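Side-chain contacts in soluble lytic murein transglycosylase (Escherichia coli, PDB 1QSA), which cleaves the glycosidic bonds between N-acetylmuramic acid and N-acetylglucosamine in peptidoglycan, leaving a 1,6-anhydro bond in the muramic acid product: residues A[333-336]-A[337-341]; A[608-611]-A[612-615]. All coordinates share one frame; numbering follows the deposited sequence.

Contact 1. Residues A[333-336]-A[337-341]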
loop_
_atom_site.group_PDB
_atom_site.type_symbol
_atom_site.label_atom_id
_atom_site.label_comp_id
_atom_site.label_asym_id
_atom_site.label_seq_id
_atom_site.Cartn_x
_atom_site.Cartn_y
_atom_site.Cartn_z
ATOM N N GLY A 333 15.706 -5.983 37.415
ATOM C CA GLY A 333 16.934 -6.634 37.848
ATOM C C GLY A 333 17.095 -8.085 37.425
ATOM O O GLY A 333 17.917 -8.809 37.994
ATOM N N ARG A 334 16.305 -8.515 36.446
ATOM C CA ARG A 334 16.354 -9.888 35.939
ATOM C C ARG A 334 17.215 -9.844 34.679
ATOM O O ARG A 334 16.725 -10.027 33.561
ATOM C CB ARG A 334 14.945 -10.388 35.624
ATOM C CG ARG A 334 13.973 -10.305 36.799
ATOM C CD ARG A 334 14.483 -11.073 38.015
ATOM N NE ARG A 334 14.557 -12.512 37.766
ATOM C CZ ARG A 334 15.628 -13.262 38.011
ATOM N NH1 ARG A 334 16.727 -12.717 38.518
ATOM N NH2 ARG A 334 15.596 -14.563 37.749
ATOM N N GLU A 335 18.506 -9.636 34.898
ATOM C CA GLU A 335 19.486 -9.497 33.830
ATOM C C GLU A 335 19.567 -10.663 32.857
ATOM O O GLU A 335 19.502 -10.470 31.641
ATOM C CB GLU A 335 20.870 -9.258 34.412
ATOM C CG GLU A 335 21.878 -8.966 33.322
ATOM C CD GLU A 335 23.308 -8.880 33.802
ATOM O OE1 GLU A 335 23.603 -9.205 34.974
ATOM O OE2 GLU A 335 24.160 -8.492 32.989
ATOM N N ALA A 336 19.759 -11.867 33.383
ATOM C CA ALA A 336 19.875 -13.041 32.509
ATOM C C ALA A 336 18.664 -13.274 31.608
ATOM O O ALA A 336 18.821 -13.521 30.405
ATOM C CB ALA A 336 20.175 -14.292 33.335
ATOM N N GLU A 337 17.469 -13.224 32.187
ATOM C CA GLU A 337 16.235 -13.440 31.439
ATOM C C GLU A 337 16.063 -12.381 30.347
ATOM O O GLU A 337 15.714 -12.701 29.202
ATOM C CB GLU A 337 15.030 -13.407 32.378
ATOM C CG GLU A 337 13.763 -14.000 31.757
ATOM C CD GLU A 337 12.544 -13.974 32.672
ATOM O OE1 GLU A 337 12.706 -13.895 33.910
ATOM O OE2 GLU A 337 11.412 -14.045 32.139
ATOM N N ALA A 338 16.317 -11.125 30.706
ATOM C CA ALA A 338 16.192 -10.030 29.745
ATOM C C ALA A 338 17.204 -10.135 28.611
ATOM O O ALA A 338 16.844 -10.000 27.427
ATOM C CB ALA A 338 16.341 -8.681 30.457
ATOM N N LYS A 339 18.463 -10.397 28.957
ATOM C CA LYS A 339 19.511 -10.463 27.946
ATOM C C LYS A 339 19.421 -11.669 27.025
ATOM O O LYS A 339 19.903 -11.618 25.893
ATOM C CB LYS A 339 20.899 -10.261 28.560
ATOM C CG LYS A 339 21.080 -8.800 29.027
ATOM C CD LYS A 339 22.454 -8.479 29.576
ATOM C CE LYS A 339 22.473 -7.048 30.138
ATOM N NZ LYS A 339 23.781 -6.714 30.764
ATOM N N GLU A 340 18.754 -12.725 27.480
ATOM C CA GLU A 340 18.565 -13.892 26.622
ATOM C C GLU A 340 17.549 -13.491 25.542
ATOM O O GLU A 340 17.710 -13.848 24.367
ATOM C CB GLU A 340 18.083 -15.100 27.425
ATOM C CG GLU A 340 17.817 -16.353 26.580
ATOM C CD GLU A 340 18.993 -16.772 25.687
ATOM O OE1 GLU A 340 20.168 -16.651 26.109
ATOM O OE2 GLU A 340 18.731 -17.237 24.550
ATOM N N ILE A 341 16.532 -12.716 25.927
ATOM C CA ILE A 341 15.530 -12.253 24.964
ATOM C C ILE A 341 16.208 -11.357 23.935
ATOM O O ILE A 341 15.986 -11.508 22.729
ATOM C CB ILE A 341 14.368 -11.451 25.634
ATOM C CG1 ILE A 341 13.519 -12.369 26.520
ATOM C CG2 ILE A 341 13.485 -10.781 24.542
ATOM C CD1 ILE A 341 12.455 -11.630 27.342
#
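E335 and K339 illustrate the i to i+4 salt bridge along the first turn of a helix. The lysine NZ donates to E335 OE2 over 2.9 Å, meeting that oxygen on its anti side and 22° out of the carboxylate plane. Both chains are extended beyond CG, but they leave the helix differently: E335 CG is anti to the backbone N (chi1 -174°), whereas K339 CG is anti to its carbonyl carbon (chi1 -70°). The two therefore cross obliquely, and their ends meet.

Apolar contact accompanies the charge. The methylene E335 CG lies 3.8 Å from K339 CE, so the lysine's aliphatic part rests on the glutamate stem. Closer to the backbone, and of a different kind, the methyl CB of A338 lies against the carbonyl oxygen of R334, 3.4 Å from R334 O.

A second pair of opposite charges is looser. In the conformer given, R334 NE and E337 OE1 stand 4.5 Å apart, with the oxygen well out of the guanidinium plane and no N-H directed at it; since the arginine also adopts a second conformer, any attraction is doubtful and at most long-range.

Backbone bonds set the spacing that all of this depends on. A338 N donates to R334 O, K339 N to E335 O and E340 N to A336 O, all at 2.9 to 3.1 Å.

R334 occupies the N-cap position of helix 335-346, directly after G333, which leaves helix 319-331 with a positive phi and two bonds back into its last turn, a Schellman motif. Only three residues separate the two helices. Across the turn, the side chains of R334 and E337 touch L329, while buried A338 packs on both L329 and L330, seating the start of helix 335-346 against the end of helix 319-331.

Contact 2. Residues A[608-611]-A[612-615]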
loop_
_atom_site.group_PDB
_atom_site.type_symbol
_atom_site.label_atom_id
_atom_site.label_comp_id
_atom_site.label_asym_id
_atom_site.label_seq_id
_atom_site.Cartn_x
_atom_site.Cartn_y
_atom_site.Cartn_z
ATOM N N LEU A 608 22.477 1.376 15.025
ATOM C CA LEU A 608 21.138 1.890 14.729
ATOM C C LEU A 608 20.899 3.385 14.912
ATOM O O LEU A 608 20.275 4.031 14.059
ATOM C CB LEU A 608 20.081 1.106 15.506
ATOM C CG LEU A 608 18.643 1.490 15.128
ATOM C CD1 LEU A 608 18.320 0.987 13.724
ATOM C CD2 LEU A 608 17.673 0.924 16.153
ATOM N N MET A 609 21.321 3.911 16.057
ATOM C CA MET A 609 21.138 5.326 16.369
ATOM C C MET A 609 22.445 5.965 16.814
ATOM O O MET A 609 23.342 5.291 17.337
ATOM C CB MET A 609 20.108 5.504 17.505
ATOM C CG MET A 609 18.720 4.946 17.193
ATOM S SD MET A 609 17.510 5.449 18.423
ATOM C CE MET A 609 16.204 4.272 18.164
ATOM N N SER A 610 22.538 7.276 16.618
ATOM C CA SER A 610 23.707 8.034 17.061
ATOM C C SER A 610 23.600 8.129 18.585
ATOM O O SER A 610 22.527 7.899 19.157
ATOM C CB SER A 610 23.694 9.444 16.456
ATOM O OG SER A 610 22.669 10.251 17.019
ATOM N N ALA A 611 24.699 8.462 19.250
ATOM C CA ALA A 611 24.678 8.588 20.709
ATOM C C ALA A 611 23.656 9.652 21.114
ATOM O O ALA A 611 22.927 9.480 22.084
ATOM C CB ALA A 611 26.055 8.985 21.219
ATOM N N THR A 612 23.575 10.724 20.330
ATOM C CA THR A 612 22.639 11.809 20.618
ATOM C C THR A 612 21.181 11.367 20.473
ATOM O O THR A 612 20.352 11.632 21.352
ATOM C CB THR A 612 22.952 13.043 19.751
ATOM O OG1 THR A 612 24.268 13.519 20.089
ATOM C CG2 THR A 612 21.947 14.154 20.010
ATOM N N GLU A 613 20.875 10.650 19.399
ATOM C CA GLU A 613 19.517 10.156 19.191
ATOM C C GLU A 613 19.150 9.151 20.282
ATOM O O GLU A 613 18.045 9.192 20.844
ATOM C CB GLU A 613 19.412 9.473 17.823
ATOM C CG GLU A 613 19.476 10.437 16.642
ATOM C CD GLU A 613 19.724 9.731 15.315
ATOM O OE1 GLU A 613 20.234 8.597 15.324
ATOM O OE2 GLU A 613 19.424 10.319 14.255
ATOM N N TRP A 614 20.071 8.228 20.558
ATOM C CA TRP A 614 19.860 7.178 21.552
ATOM C C TRP A 614 19.629 7.689 22.975
ATOM O O TRP A 614 18.807 7.131 23.704
ATOM C CB TRP A 614 21.064 6.221 21.553
ATOM C CG TRP A 614 20.916 5.003 22.440
ATOM C CD1 TRP A 614 21.478 4.799 23.681
ATOM C CD2 TRP A 614 20.184 3.811 22.135
ATOM N NE1 TRP A 614 21.135 3.554 24.158
ATOM C CE2 TRP A 614 20.346 2.922 23.233
ATOM C CE3 TRP A 614 19.411 3.402 21.046
ATOM C CZ2 TRP A 614 19.759 1.649 23.263
ATOM C CZ3 TRP A 614 18.826 2.132 21.075
ATOM C CH2 TRP A 614 19.008 1.273 22.181
ATOM N N GLY A 615 20.330 8.756 23.341
ATOM C CA GLY A 615 20.247 9.283 24.701
ATOM C C GLY A 615 19.340 10.455 25.017
ATOM O O GLY A 615 19.143 10.784 26.184
#
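The indole of W614 meets M609 at its edge: SD lies near the ring plane, 3.8 Å from CE3 and 77° off the normal of the six-membered ring, a Met-aromatic contact. The two side chains cross at about a right angle, and the tryptophan also touches Q358 of helix 351-359. The other flat group, the carboxylate of E613, receives S610 N on the anti side of OE1, 31° out of its plane; this bond is 3.0 Å long and almost straight. OE1 is shared with R545, whose NH2 forms a salt bridge to it.

The reciprocal bond runs from E613 N to S610 OG (3.0 Å). With chi1 at 70°, the serine hydroxyl sits between its backbone N and carbonyl carbon, which turns OG toward the amide of E613, three residues ahead. Were E613 an alanine, the S610 amide and R545 would probably lose the carboxylate they share, leaving the start of the helix less firmly held.

Main-chain bonds continue the turn, from W614 N to S610 O (2.8 Å) and from G615 N to A611 O (3.0 Å). The paired bonds between S610 and E613 define a capping box, with serine as N-cap and glutamate at the third helical position, a classic way of starting a helix, here the short helix 611-615 near the C-terminus.

Overall arrangement
Both contacts lie at the start of a helix, but they use side chains differently: contact 2 satisfies an early amide through the N-cap side chain, whereas contact 1 has its side-chain bond one turn along, between residues on the helix itself. They belong to distant parts of the sequence but lie on the same side of the chain's centre, their own centres 23 Å apart and their nearest atoms about 11 Å apart, without touching. Helix 351-359, which soon follows contact 1, is touched by L608 and W614 of contact 2. Both lie away from the predicted catalytic E478; a glycerol, probably from crystallisation, sits about 4 Å from the W614 side chain.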